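Side-chain contacts in glycoside Hydrolase (Bacteroides uniformis, PDB 5T99), which binds d-galacto-isofagomine and, as a family 2 glycoside hydrolase, probably cleaves galactosidic linkages during the breakdown of agarose: residues 588-593 against 598-603; 593-598 against 785-790; 615-620 against 625-630. All coordinates share one frame; numbering follows the deposited sequence.

Contact 1: residues 588-593 against 598-603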
ATOM      1  N   GLY A 588       7.564 -11.446   2.659  1.00 19.21           N
ATOM      2  CA  GLY A 588       7.522 -10.256   3.495  1.00 19.95           C
ATOM      3  C   GLY A 588       8.642 -10.189   4.514  1.00 19.96           C
ATOM      4  O   GLY A 588       8.988 -11.199   5.126  1.00 19.97           O
ATOM      5  N   ALA A 589       9.225  -9.003   4.671  1.00 19.71           N
ATOM      6  CA  ALA A 589      10.109  -8.722   5.802  1.00 19.20           C
ATOM      7  C   ALA A 589       9.312  -8.661   7.115  1.00 18.79           C
ATOM      8  O   ALA A 589       9.845  -8.946   8.192  1.00 18.49           O
ATOM      9  CB  ALA A 589      10.849  -7.420   5.570  1.00 19.16           C
ATOM     10  N   VAL A 590       8.045  -8.271   7.003  1.00 18.66           N
ATOM     11  CA  VAL A 590       7.103  -8.225   8.109  1.00 19.32           C
ATOM     12  C   VAL A 590       5.993  -9.194   7.733  1.00 20.24           C
ATOM     13  O   VAL A 590       5.626  -9.277   6.559  1.00 20.53           O
ATOM     14  CB  VAL A 590       6.565  -6.784   8.300  1.00 19.23           C
ATOM     15  CG1 VAL A 590       5.508  -6.703   9.390  1.00 18.95           C
ATOM     16  CG2 VAL A 590       7.714  -5.828   8.631  1.00 19.60           C
ATOM     17  N   ASP A 591       5.468  -9.936   8.711  1.00 20.86           N
ATOM     18  CA  ASP A 591       4.439 -10.957   8.443  1.00 21.25           C
ATOM     19  C   ASP A 591       3.076 -10.328   8.160  1.00 21.75           C
ATOM     20  O   ASP A 591       2.893  -9.114   8.311  1.00 22.27           O
ATOM     21  CB  ASP A 591       4.390 -12.029   9.565  1.00 22.01           C
ATOM     22  CG  ASP A 591       3.548 -11.619  10.796  1.00 22.43           C
ATOM     23  OD1 ASP A 591       2.828 -10.592  10.802  1.00 22.66           O
ATOM     24  OD2 ASP A 591       3.599 -12.369  11.784  1.00 23.03           O
ATOM     25  N   LEU A 592       2.120 -11.162   7.774  1.00 22.31           N
ATOM     26  CA  LEU A 592       0.800 -10.703   7.313  1.00 22.78           C
ATOM     27  C   LEU A 592      -0.030  -9.924   8.346  1.00 23.67           C
ATOM     28  O   LEU A 592      -0.918  -9.150   7.965  1.00 24.41           O
ATOM     29  CB  LEU A 592       0.002 -11.911   6.836  1.00 23.28           C
ATOM     30  CG  LEU A 592      -1.277 -11.737   6.027  1.00 23.94           C
ATOM     31  CD1 LEU A 592      -0.958 -11.126   4.670  1.00 24.13           C
ATOM     32  CD2 LEU A 592      -1.957 -13.093   5.874  1.00 23.59           C
ATOM     33  N   CYS A 593       0.229 -10.130   9.640  1.00 24.28           N
ATOM     34  CA  CYS A 593      -0.494  -9.390  10.694  1.00 24.97           C
ATOM     35  C   CYS A 593       0.333  -8.214  11.263  1.00 24.36           C
ATOM     36  O   CYS A 593      -0.068  -7.578  12.237  1.00 24.19           O
ATOM     37  CB  CYS A 593      -0.986 -10.349  11.800  1.00 25.48           C
ATOM     38  SG  CYS A 593       0.303 -11.031  12.871  1.00 27.54           S
ATOM     39  N   ASP A 598      12.836 -11.592  11.471  1.00 21.77           N
ATOM     40  CA  ASP A 598      14.230 -11.170  11.658  1.00 22.29           C
ATOM     41  C   ASP A 598      14.728 -10.328  10.474  1.00 21.11           C
ATOM     42  O   ASP A 598      15.621  -9.508  10.644  1.00 20.61           O
ATOM     43  CB  ASP A 598      15.166 -12.366  11.841  1.00 23.50           C
ATOM     44  CG  ASP A 598      14.830 -13.189  13.061  1.00 24.30           C
ATOM     45  OD1 ASP A 598      14.772 -12.619  14.175  1.00 23.81           O
ATOM     46  OD2 ASP A 598      14.620 -14.411  12.889  1.00 25.64           O
ATOM     47  N   ARG A 599      14.148 -10.560   9.295  1.00 19.93           N
ATOM     48  CA  ARG A 599      14.494  -9.859   8.062  1.00 20.11           C
ATOM     49  C   ARG A 599      14.296  -8.349   8.158  1.00 19.51           C
ATOM     50  O   ARG A 599      15.118  -7.587   7.648  1.00 18.73           O
ATOM     51  CB  ARG A 599      13.680 -10.426   6.891  1.00 20.73           C
ATOM     52  CG  ARG A 599      14.125  -9.942   5.509  1.00 21.35           C
ATOM     53  CD  ARG A 599      14.436 -11.109   4.566  1.00 21.72           C
ATOM     54  NE  ARG A 599      13.393 -12.139   4.584  1.00 21.61           N
ATOM     55  CZ  ARG A 599      12.189 -12.019   4.025  1.00 22.52           C
ATOM     56  NH1 ARG A 599      11.835 -10.917   3.359  1.00 22.87           N
ATOM     57  NH2 ARG A 599      11.320 -13.026   4.128  1.00 23.05           N
ATOM     58  N   PHE A 600      13.207  -7.939   8.809  1.00 19.34           N
ATOM     59  CA  PHE A 600      12.983  -6.544   9.196  1.00 19.55           C
ATOM     60  C   PHE A 600      14.217  -5.884   9.783  1.00 19.39           C
ATOM     61  O   PHE A 600      14.548  -4.758   9.419  1.00 19.95           O
ATOM     62  CB  PHE A 600      11.834  -6.460  10.204  1.00 20.33           C
ATOM     63  CG  PHE A 600      11.585  -5.086  10.765  1.00 20.91           C
ATOM     64  CD1 PHE A 600      10.655  -4.234  10.174  1.00 21.37           C
ATOM     65  CD2 PHE A 600      12.241  -4.659  11.920  1.00 21.48           C
ATOM     66  CE1 PHE A 600      10.402  -2.977  10.719  1.00 21.53           C
ATOM     67  CE2 PHE A 600      11.993  -3.401  12.465  1.00 21.06           C
ATOM     68  CZ  PHE A 600      11.073  -2.562  11.866  1.00 21.21           C
ATOM     69  N   TYR A 601      14.900  -6.592  10.680  1.00 19.12           N
ATOM     70  CA  TYR A 601      16.046  -6.029  11.399  1.00 18.45           C
ATOM     71  C   TYR A 601      17.297  -6.002  10.548  1.00 18.23           C
ATOM     72  O   TYR A 601      18.115  -5.098  10.694  1.00 17.98           O
ATOM     73  CB  TYR A 601      16.266  -6.765  12.725  1.00 17.96           C
ATOM     74  CG  TYR A 601      15.066  -6.613  13.611  1.00 17.78           C
ATOM     75  CD1 TYR A 601      14.880  -5.455  14.370  1.00 17.69           C
ATOM     76  CD2 TYR A 601      14.076  -7.595  13.651  1.00 17.75           C
ATOM     77  CE1 TYR A 601      13.750  -5.286  15.167  1.00 17.63           C
ATOM     78  CE2 TYR A 601      12.953  -7.446  14.452  1.00 17.61           C
ATOM     79  CZ  TYR A 601      12.791  -6.282  15.195  1.00 17.86           C
ATOM     80  OH  TYR A 601      11.684  -6.124  15.968  1.00 17.94           O
ATOM     81  N   LEU A 602      17.449  -6.977   9.657  1.00 18.79           N
ATOM     82  CA  LEU A 602      18.538  -6.926   8.666  1.00 19.57           C
ATOM     83  C   LEU A 602      18.407  -5.657   7.809  1.00 18.89           C
ATOM     84  O   LEU A 602      19.372  -4.918   7.637  1.00 17.93           O
ATOM     85  CB  LEU A 602      18.549  -8.185   7.787  1.00 20.02           C
ATOM     86  CG  LEU A 602      19.668  -8.315   6.749  1.00 20.45           C
ATOM     87  CD1 LEU A 602      21.040  -8.284   7.397  1.00 21.12           C
ATOM     88  CD2 LEU A 602      19.499  -9.602   5.958  1.00 20.75           C
ATOM     89  N   TYR A 603      17.202  -5.390   7.314  1.00 19.04           N
ATOM     90  CA  TYR A 603      16.950  -4.142   6.577  1.00 19.52           C
ATOM     91  C   TYR A 603      17.119  -2.892   7.442  1.00 19.65           C
ATOM     92  O   TYR A 603      17.782  -1.944   7.021  1.00 19.71           O
ATOM     93  CB  TYR A 603      15.593  -4.168   5.879  1.00 19.22           C
ATOM     94  CG  TYR A 603      15.621  -4.995   4.602  1.00 19.01           C
ATOM     95  CD1 TYR A 603      16.206  -4.500   3.438  1.00 18.75           C
ATOM     96  CD2 TYR A 603      15.068  -6.266   4.564  1.00 19.03           C
ATOM     97  CE1 TYR A 603      16.238  -5.252   2.276  1.00 18.85           C
ATOM     98  CE2 TYR A 603      15.087  -7.025   3.403  1.00 18.94           C
ATOM     99  CZ  TYR A 603      15.675  -6.523   2.262  1.00 18.63           C
ATOM    100  OH  TYR A 603      15.692  -7.282   1.119  1.00 17.68           O
TER
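Arg599 reaches back along Ala589 to Gly588, laying CG 4.1 Å from Ala589 CB and bringing its guanidinium up to the preceding carbonyl, with NH2 3.1 Å from Gly588 O. The chain gets there by bending twice, at chi2 (125°) and chi3 (47°). Its firmer polar partners lie beyond this approach: NH1 bonds to the carbonyl of Phe587, a residue of the ligand pocket, and NE is in a salt bridge with Asp524. A leucine in its place would probably leave Asp524 without its cationic mate and the Phe587 carbonyl without this donor. Next along the helix, Phe600 extends alongside Val590 in the same direction, and Val590 CG2 lies 3.7 Å from Phe600 CD1. The setting is the TIM barrel, where the loop leaving strand 549-552 doubles back on the first turns of the helix it leads into, 598-607. Ala589 CB lies alongside that helix, with Tyr603 CD2 a looser 4.5 Å away. Further out, helix 327-339 packs on both Val590 and Phe600. Downstream in the loop, Asp591 forms an Asx turn, OD1 accepting from Cys593 N at 2.9 Å, while OD2 is salt-bridged to Arg502.

Contact 2: residues 593-598 against 785-790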
ATOM      1  N   CYS A 593       0.229 -10.130   9.640  1.00 24.28           N
ATOM      2  CA  CYS A 593      -0.494  -9.390  10.694  1.00 24.97           C
ATOM      3  C   CYS A 593       0.333  -8.214  11.263  1.00 24.36           C
ATOM      4  O   CYS A 593      -0.068  -7.578  12.237  1.00 24.19           O
ATOM      5  CB  CYS A 593      -0.986 -10.349  11.800  1.00 25.48           C
ATOM      6  SG  CYS A 593       0.303 -11.031  12.871  1.00 27.54           S
ATOM      7  N   GLY A 594       1.466  -7.916  10.634  1.00 23.58           N
ATOM      8  CA  GLY A 594       2.280  -6.766  10.985  1.00 23.53           C
ATOM      9  C   GLY A 594       3.347  -7.012  12.034  1.00 23.48           C
ATOM     10  O   GLY A 594       3.826  -6.053  12.641  1.00 24.01           O
ATOM     11  N   LEU A 595       3.739  -8.273  12.240  1.00 23.10           N
ATOM     12  CA  LEU A 595       4.829  -8.592  13.168  1.00 23.78           C
ATOM     13  C   LEU A 595       6.140  -8.771  12.410  1.00 23.43           C
ATOM     14  O   LEU A 595       6.194  -9.531  11.441  1.00 22.62           O
ATOM     15  CB  LEU A 595       4.505  -9.829  14.013  1.00 24.17           C
ATOM     16  CG  LEU A 595       3.350  -9.614  14.997  1.00 24.64           C
ATOM     17  CD1 LEU A 595       2.868 -10.942  15.554  1.00 25.07           C
ATOM     18  CD2 LEU A 595       3.744  -8.661  16.121  1.00 24.56           C
ATOM     19  N   PRO A 596       7.199  -8.049  12.832  1.00 23.54           N
ATOM     20  CA  PRO A 596       8.446  -8.122  12.069  1.00 23.49           C
ATOM     21  C   PRO A 596       9.110  -9.498  12.194  1.00 23.34           C
ATOM     22  O   PRO A 596       9.137 -10.080  13.288  1.00 23.78           O
ATOM     23  CB  PRO A 596       9.316  -7.029  12.714  1.00 23.30           C
ATOM     24  CG  PRO A 596       8.817  -6.920  14.114  1.00 23.30           C
ATOM     25  CD  PRO A 596       7.343  -7.226  14.050  1.00 23.44           C
ATOM     26  N   LYS A 597       9.616 -10.010  11.076  1.00 22.51           N
ATOM     27  CA  LYS A 597      10.472 -11.191  11.085  1.00 21.59           C
ATOM     28  C   LYS A 597      11.872 -10.684  11.341  1.00 22.01           C
ATOM     29  O   LYS A 597      12.090  -9.466  11.408  1.00 21.80           O
ATOM     30  CB  LYS A 597      10.415 -11.912   9.747  1.00 21.31           C
ATOM     31  CG  LYS A 597       9.024 -12.354   9.322  1.00 21.06           C
ATOM     32  CD  LYS A 597       9.030 -12.881   7.893  1.00 21.10           C
ATOM     33  CE  LYS A 597       7.608 -13.050   7.361  1.00 21.49           C
ATOM     34  NZ  LYS A 597       7.522 -13.376   5.909  1.00 21.36           N
ATOM     35  N   ASP A 598      12.836 -11.592  11.471  1.00 21.77           N
ATOM     36  CA  ASP A 598      14.230 -11.170  11.658  1.00 22.29           C
ATOM     37  C   ASP A 598      14.728 -10.328  10.474  1.00 21.11           C
ATOM     38  O   ASP A 598      15.621  -9.508  10.644  1.00 20.61           O
ATOM     39  CB  ASP A 598      15.166 -12.366  11.841  1.00 23.50           C
ATOM     40  CG  ASP A 598      14.830 -13.189  13.061  1.00 24.30           C
ATOM     41  OD1 ASP A 598      14.772 -12.619  14.175  1.00 23.81           O
ATOM     42  OD2 ASP A 598      14.620 -14.411  12.889  1.00 25.64           O
ATOM     43  N   SER A 785       4.673 -18.891  16.548  1.00 26.09           N
ATOM     44  CA  SER A 785       5.962 -18.476  17.096  1.00 26.16           C
ATOM     45  C   SER A 785       5.846 -17.477  18.260  1.00 26.20           C
ATOM     46  O   SER A 785       6.540 -16.455  18.295  1.00 26.33           O
ATOM     47  CB  SER A 785       6.859 -17.942  15.976  1.00 26.19           C
ATOM     48  OG  SER A 785       7.134 -18.963  15.032  1.00 25.67           O
ATOM     49  N   GLY A 786       4.949 -17.793  19.196  1.00 25.96           N
ATOM     50  CA  GLY A 786       4.747 -17.026  20.420  1.00 25.78           C
ATOM     51  C   GLY A 786       3.643 -15.982  20.395  1.00 26.06           C
ATOM     52  O   GLY A 786       3.223 -15.512  21.462  1.00 24.76           O
ATOM     53  N   MET A 787       3.158 -15.615  19.206  1.00 26.34           N
ATOM     54  CA  MET A 787       2.301 -14.443  19.082  1.00 26.67           C
ATOM     55  C   MET A 787       1.159 -14.610  18.104  1.00 27.28           C
ATOM     56  O   MET A 787       1.198 -15.432  17.182  1.00 27.33           O
ATOM     57  CB  MET A 787       3.125 -13.214  18.670  1.00 27.08           C
ATOM     58  CG  MET A 787       3.919 -12.577  19.806  1.00 27.44           C
ATOM     59  SD  MET A 787       4.817 -11.075  19.341  1.00 26.24           S
ATOM     60  CE  MET A 787       6.334 -11.750  18.663  1.00 25.42           C
ATOM     61  N   CYS A 788       0.133 -13.810  18.335  1.00 27.09           N
ATOM     62  CA  CYS A 788      -0.922 -13.605  17.372  1.00 27.30           C
ATOM     63  C   CYS A 788      -1.425 -12.159  17.546  1.00 26.20           C
ATOM     64  O   CYS A 788      -0.814 -11.373  18.283  1.00 24.65           O
ATOM     65  CB  CYS A 788      -2.006 -14.685  17.514  1.00 27.68           C
ATOM     66  SG  CYS A 788      -2.966 -14.675  19.035  1.00 28.62           S
ATOM     67  N   MET A 789      -2.486 -11.789  16.842  1.00 25.48           N
ATOM     68  CA  MET A 789      -2.854 -10.382  16.719  1.00 25.51           C
ATOM     69  C   MET A 789      -4.355 -10.254  16.672  1.00 25.01           C
ATOM     70  O   MET A 789      -4.993 -10.833  15.795  1.00 24.96           O
ATOM     71  CB  MET A 789      -2.236  -9.800  15.442  1.00 25.29           C
ATOM     72  CG  MET A 789      -2.555  -8.331  15.162  1.00 25.21           C
ATOM     73  SD  MET A 789      -1.748  -7.183  16.287  1.00 25.03           S
ATOM     74  CE  MET A 789      -0.024  -7.461  15.857  1.00 24.31           C
ATOM     75  N   LEU A 790      -4.896  -9.483  17.613  1.00 24.17           N
ATOM     76  CA  LEU A 790      -6.319  -9.202  17.688  1.00 24.43           C
ATOM     77  C   LEU A 790      -6.556  -7.812  17.120  1.00 24.50           C
ATOM     78  O   LEU A 790      -5.817  -6.882  17.433  1.00 23.72           O
ATOM     79  CB  LEU A 790      -6.787  -9.248  19.154  1.00 24.44           C
ATOM     80  CG  LEU A 790      -8.235  -8.817  19.409  1.00 24.48           C
ATOM     81  CD1 LEU A 790      -9.192  -9.803  18.769  1.00 24.52           C
ATOM     82  CD2 LEU A 790      -8.521  -8.683  20.894  1.00 24.92           C
TER
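Cys593 and Met789 mark the nearest backbone approach, with their CA atoms 6.5 Å apart; between 593-598, an irregular loop, and the beginning of strand 787-793 the contact is made by side chains. Gly594 turns the loop at a positive phi of 90°, and the residues flanking it, Cys593 and Leu595, both direct their CB atoms at the strand. In the extended strand Met787 and Met789 point to the loop while Cys788 points away. Met789 sends CG anti to its own N (chi1 179°), then bends at chi2 and chi3 so that its methyl curls back over the loop. Met789 CE thereby ends 3.6 Å from Cys593 O, a carbonyl that is also hydrogen-bonded by Arg332, and 4.0 Å from Leu595 CD2. Lower on the same side chain, Met789 CB rests 3.8 Å from Cys593 SG. Leu595 crosses both methionines at a slant: CD1 lies 3.9 Å from Met787 CB, while CD2 sits between Met789 CE and Met787 SD. Arg502 adds to the packing on Leu595 and Met787. Sulfur and methyl groups thus make an apolar seam between domains, where the outer face of a C-terminal beta-sandwich sheet, strands 730-738 and 787-793 included, meets a loop of the TIM barrel.

Contact 3: residues 615-620 against 625-630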
ATOM      1  N   ILE A 615      19.065  -9.847  17.666  1.00 26.14           N
ATOM      2  CA  ILE A 615      19.691 -11.147  17.832  1.00 27.20           C
ATOM      3  C   ILE A 615      18.691 -12.228  17.416  1.00 26.69           C
ATOM      4  O   ILE A 615      17.467 -12.068  17.574  1.00 26.19           O
ATOM      5  CB  ILE A 615      20.222 -11.343  19.279  1.00 28.21           C
ATOM      6  CG1 ILE A 615      20.933 -12.687  19.418  1.00 29.96           C
ATOM      7  CG2 ILE A 615      19.106 -11.235  20.309  1.00 28.59           C
ATOM      8  CD1 ILE A 615      21.793 -12.793  20.660  1.00 31.45           C
ATOM      9  N   LEU A 616      19.232 -13.291  16.828  1.00 25.86           N
ATOM     10  CA  LEU A 616      18.465 -14.476  16.481  1.00 26.19           C
ATOM     11  C   LEU A 616      19.396 -15.702  16.545  1.00 25.88           C
ATOM     12  O   LEU A 616      20.609 -15.549  16.354  1.00 25.74           O
ATOM     13  CB  LEU A 616      17.752 -14.313  15.117  1.00 26.43           C
ATOM     14  CG  LEU A 616      18.349 -13.970  13.734  1.00 26.35           C
ATOM     15  CD1 LEU A 616      19.273 -12.766  13.745  1.00 26.52           C
ATOM     16  CD2 LEU A 616      19.011 -15.161  13.066  1.00 26.43           C
ATOM     17  N   PRO A 617      18.874 -16.901  16.829  1.00 25.13           N
ATOM     18  CA  PRO A 617      17.445 -17.211  16.990  1.00 25.91           C
ATOM     19  C   PRO A 617      16.953 -16.971  18.415  1.00 26.27           C
ATOM     20  O   PRO A 617      17.572 -16.204  19.139  1.00 26.69           O
ATOM     21  CB  PRO A 617      17.387 -18.701  16.619  1.00 24.86           C
ATOM     22  CG  PRO A 617      18.705 -19.222  17.030  1.00 24.82           C
ATOM     23  CD  PRO A 617      19.686 -18.124  16.733  1.00 25.13           C
ATOM     24  N   HIS A 618      15.826 -17.581  18.784  1.00 28.24           N
ATOM     25  CA  HIS A 618      15.444 -17.760  20.196  1.00 30.18           C
ATOM     26  C   HIS A 618      16.463 -18.635  20.955  1.00 30.82           C
ATOM     27  O   HIS A 618      17.385 -19.207  20.353  1.00 30.06           O
ATOM     28  CB  HIS A 618      14.010 -18.343  20.332  1.00 30.85           C
ATOM     29  CG  HIS A 618      13.828 -19.733  19.767  1.00 32.71           C
ATOM     30  ND1 HIS A 618      12.855 -20.027  18.835  1.00 33.55           N
ATOM     31  CD2 HIS A 618      14.473 -20.903  20.008  1.00 32.58           C
ATOM     32  CE1 HIS A 618      12.907 -21.311  18.525  1.00 33.79           C
ATOM     33  NE2 HIS A 618      13.883 -21.866  19.221  1.00 33.18           N
ATOM     34  N   TRP A 619      16.271 -18.756  22.267  1.00 31.65           N
ATOM     35  CA  TRP A 619      17.150 -19.568  23.111  1.00 32.72           C
ATOM     36  C   TRP A 619      16.418 -20.698  23.868  1.00 33.34           C
ATOM     37  O   TRP A 619      16.742 -20.979  25.020  1.00 33.78           O
ATOM     38  CB  TRP A 619      17.904 -18.635  24.062  1.00 32.26           C
ATOM     39  CG  TRP A 619      19.264 -19.106  24.438  1.00 32.85           C
ATOM     40  CD1 TRP A 619      19.729 -19.322  25.701  1.00 32.85           C
ATOM     41  CD2 TRP A 619      20.348 -19.413  23.552  1.00 32.90           C
ATOM     42  NE1 TRP A 619      21.035 -19.739  25.663  1.00 32.50           N
ATOM     43  CE2 TRP A 619      21.447 -19.802  24.360  1.00 32.77           C
ATOM     44  CE3 TRP A 619      20.502 -19.392  22.157  1.00 32.76           C
ATOM     45  CZ2 TRP A 619      22.689 -20.171  23.819  1.00 32.63           C
ATOM     46  CZ3 TRP A 619      21.733 -19.759  21.614  1.00 33.17           C
ATOM     47  CH2 TRP A 619      22.812 -20.149  22.448  1.00 34.20           C
ATOM     48  N   ASN A 620      15.404 -21.296  23.235  1.00 33.61           N
ATOM     49  CA  ASN A 620      14.880 -22.622  23.604  1.00 34.93           C
ATOM     50  C   ASN A 620      15.370 -23.739  22.666  1.00 35.74           C
ATOM     51  O   ASN A 620      14.722 -24.060  21.673  1.00 33.65           O
ATOM     52  CB  ASN A 620      13.348 -22.621  23.621  1.00 34.89           C
ATOM     53  CG  ASN A 620      12.778 -21.820  24.769  1.00 35.12           C
ATOM     54  OD1 ASN A 620      12.982 -20.610  24.860  1.00 35.01           O
ATOM     55  ND2 ASN A 620      12.043 -22.488  25.647  1.00 35.18           N
ATOM     56  N   MET A 625      23.313 -29.202  21.123  1.00 50.13           N
ATOM     57  CA  MET A 625      23.187 -28.515  19.823  1.00 47.47           C
ATOM     58  C   MET A 625      24.136 -27.327  19.755  1.00 44.71           C
ATOM     59  O   MET A 625      24.363 -26.643  20.751  1.00 42.40           O
ATOM     60  CB  MET A 625      21.752 -28.019  19.577  1.00 47.10           C
ATOM     61  CG  MET A 625      20.711 -29.116  19.423  1.00 46.80           C
ATOM     62  SD  MET A 625      19.019 -28.490  19.468  1.00 46.78           S
ATOM     63  CE  MET A 625      18.852 -27.870  17.793  1.00 46.08           C
ATOM     64  N   ASN A 626      24.694 -27.106  18.571  1.00 45.42           N
ATOM     65  CA  ASN A 626      25.469 -25.907  18.276  1.00 46.38           C
ATOM     66  C   ASN A 626      24.507 -24.947  17.572  1.00 41.40           C
ATOM     67  O   ASN A 626      23.963 -25.280  16.532  1.00 40.92           O
ATOM     68  CB  ASN A 626      26.676 -26.247  17.390  1.00 50.48           C
ATOM     69  CG  ASN A 626      27.753 -25.176  17.430  1.00 55.69           C
ATOM     70  OD1 ASN A 626      27.710 -24.195  16.675  1.00 57.01           O
ATOM     71  ND2 ASN A 626      28.730 -25.358  18.319  1.00 57.41           N
ATOM     72  N   ILE A 627      24.273 -23.783  18.172  1.00 37.21           N
ATOM     73  CA  ILE A 627      23.322 -22.803  17.660  1.00 35.05           C
ATOM     74  C   ILE A 627      24.096 -21.718  16.909  1.00 32.93           C
ATOM     75  O   ILE A 627      24.943 -21.040  17.511  1.00 32.73           O
ATOM     76  CB  ILE A 627      22.512 -22.159  18.807  1.00 35.82           C
ATOM     77  CG1 ILE A 627      21.912 -23.234  19.743  1.00 35.52           C
ATOM     78  CG2 ILE A 627      21.420 -21.243  18.256  1.00 35.74           C
ATOM     79  CD1 ILE A 627      21.013 -24.250  19.072  1.00 34.95           C
ATOM     80  N   PRO A 628      23.848 -21.570  15.585  1.00 30.38           N
ATOM     81  CA  PRO A 628      24.414 -20.402  14.901  1.00 28.98           C
ATOM     82  C   PRO A 628      23.660 -19.159  15.360  1.00 27.12           C
ATOM     83  O   PRO A 628      22.429 -19.132  15.280  1.00 26.73           O
ATOM     84  CB  PRO A 628      24.169 -20.690  13.407  1.00 28.78           C
ATOM     85  CG  PRO A 628      23.657 -22.085  13.325  1.00 28.72           C
ATOM     86  CD  PRO A 628      23.080 -22.426  14.660  1.00 29.03           C
ATOM     87  N   VAL A 629      24.380 -18.173  15.882  1.00 25.59           N
ATOM     88  CA  VAL A 629      23.747 -16.965  16.414  1.00 26.11           C
ATOM     89  C   VAL A 629      24.167 -15.798  15.543  1.00 25.79           C
ATOM     90  O   VAL A 629      25.355 -15.533  15.380  1.00 25.60           O
ATOM     91  CB  VAL A 629      24.102 -16.721  17.904  1.00 25.98           C
ATOM     92  CG1 VAL A 629      23.703 -15.319  18.361  1.00 25.86           C
ATOM     93  CG2 VAL A 629      23.410 -17.761  18.773  1.00 25.88           C
ATOM     94  N   TYR A 630      23.168 -15.121  14.982  1.00 27.07           N
ATOM     95  CA  TYR A 630      23.351 -13.991  14.079  1.00 26.45           C
ATOM     96  C   TYR A 630      22.923 -12.710  14.794  1.00 25.43           C
ATOM     97  O   TYR A 630      21.944 -12.703  15.554  1.00 23.96           O
ATOM     98  CB  TYR A 630      22.522 -14.213  12.814  1.00 27.16           C
ATOM     99  CG  TYR A 630      23.076 -15.226  11.808  1.00 28.71           C
ATOM    100  CD1 TYR A 630      22.399 -15.467  10.612  1.00 29.45           C
ATOM    101  CD2 TYR A 630      24.281 -15.918  12.021  1.00 29.52           C
ATOM    102  CE1 TYR A 630      22.878 -16.378   9.675  1.00 30.13           C
ATOM    103  CE2 TYR A 630      24.772 -16.811  11.082  1.00 30.35           C
ATOM    104  CZ  TYR A 630      24.065 -17.042   9.914  1.00 30.79           C
ATOM    105  OH  TYR A 630      24.545 -17.937   8.994  1.00 31.03           O
TER
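Leu616 and Tyr630 form an antiparallel hydrogen-bonded pair in the hairpin of strands 613-616 and 626-633. Leu616 N donates to Tyr630 O at 3.1 Å and Tyr630 N to Leu616 O at 2.9 Å, both fairly straight. A weaker CA-H...O contact supplements each bond: Val629 CA lies 3.4 Å from Leu616 O, and Ile615 CA also approaches Tyr630 O. Apolar contacts continue on both faces of the pair. On the Leu616 and Tyr630 face, the leucine has CG between its backbone N and carbonyl carbon (chi1 56°), an uncommon setting for this residue, and CD2 comes 3.6 Å from Tyr630 CB. Beyond the bridge, the pairing ends at a cis peptide bond before Pro617, and the proline ring sets CG 3.6 Å from Ile627 CG2. That same methyl meets Trp619, whose CZ3 corner lies 3.7 Å from Ile627 CG2 and 3.9 Å from Val629 CG2. Ile615 CD1 lies 3.9 Å from the other valine methyl, CG1. The indole NE1 bonds to Glu684 O, which is likely to limit how the ring can turn. The chemistry implies a division of labour: two backbone bonds set the strand register, while proline and tryptophan carry the hydrophobic packing onward where pairing with strand 613-616 has stopped.

From the N terminus, the chain first builds the two sandwich-like domains and most of the TIM barrel, and only after strand 549-552 does it enter these contacts. Contact 1 closes a short loop by folding 588-593 onto helix 598-607. The linker between those segments opens contact 2, so the two cross, sharing Cys593 and Asp598; Lys597 ties them together through bonds to Gly588 O and Ala589 O. Contact 3 follows contact 1 in series as a local hairpin, joined to it by Asp598 OD1 packing on Leu616 CB, and is nested inside the long loop that contact 2 closes at 785-790. Together they link the barrel, the hairpin's domain and the C-terminal domain.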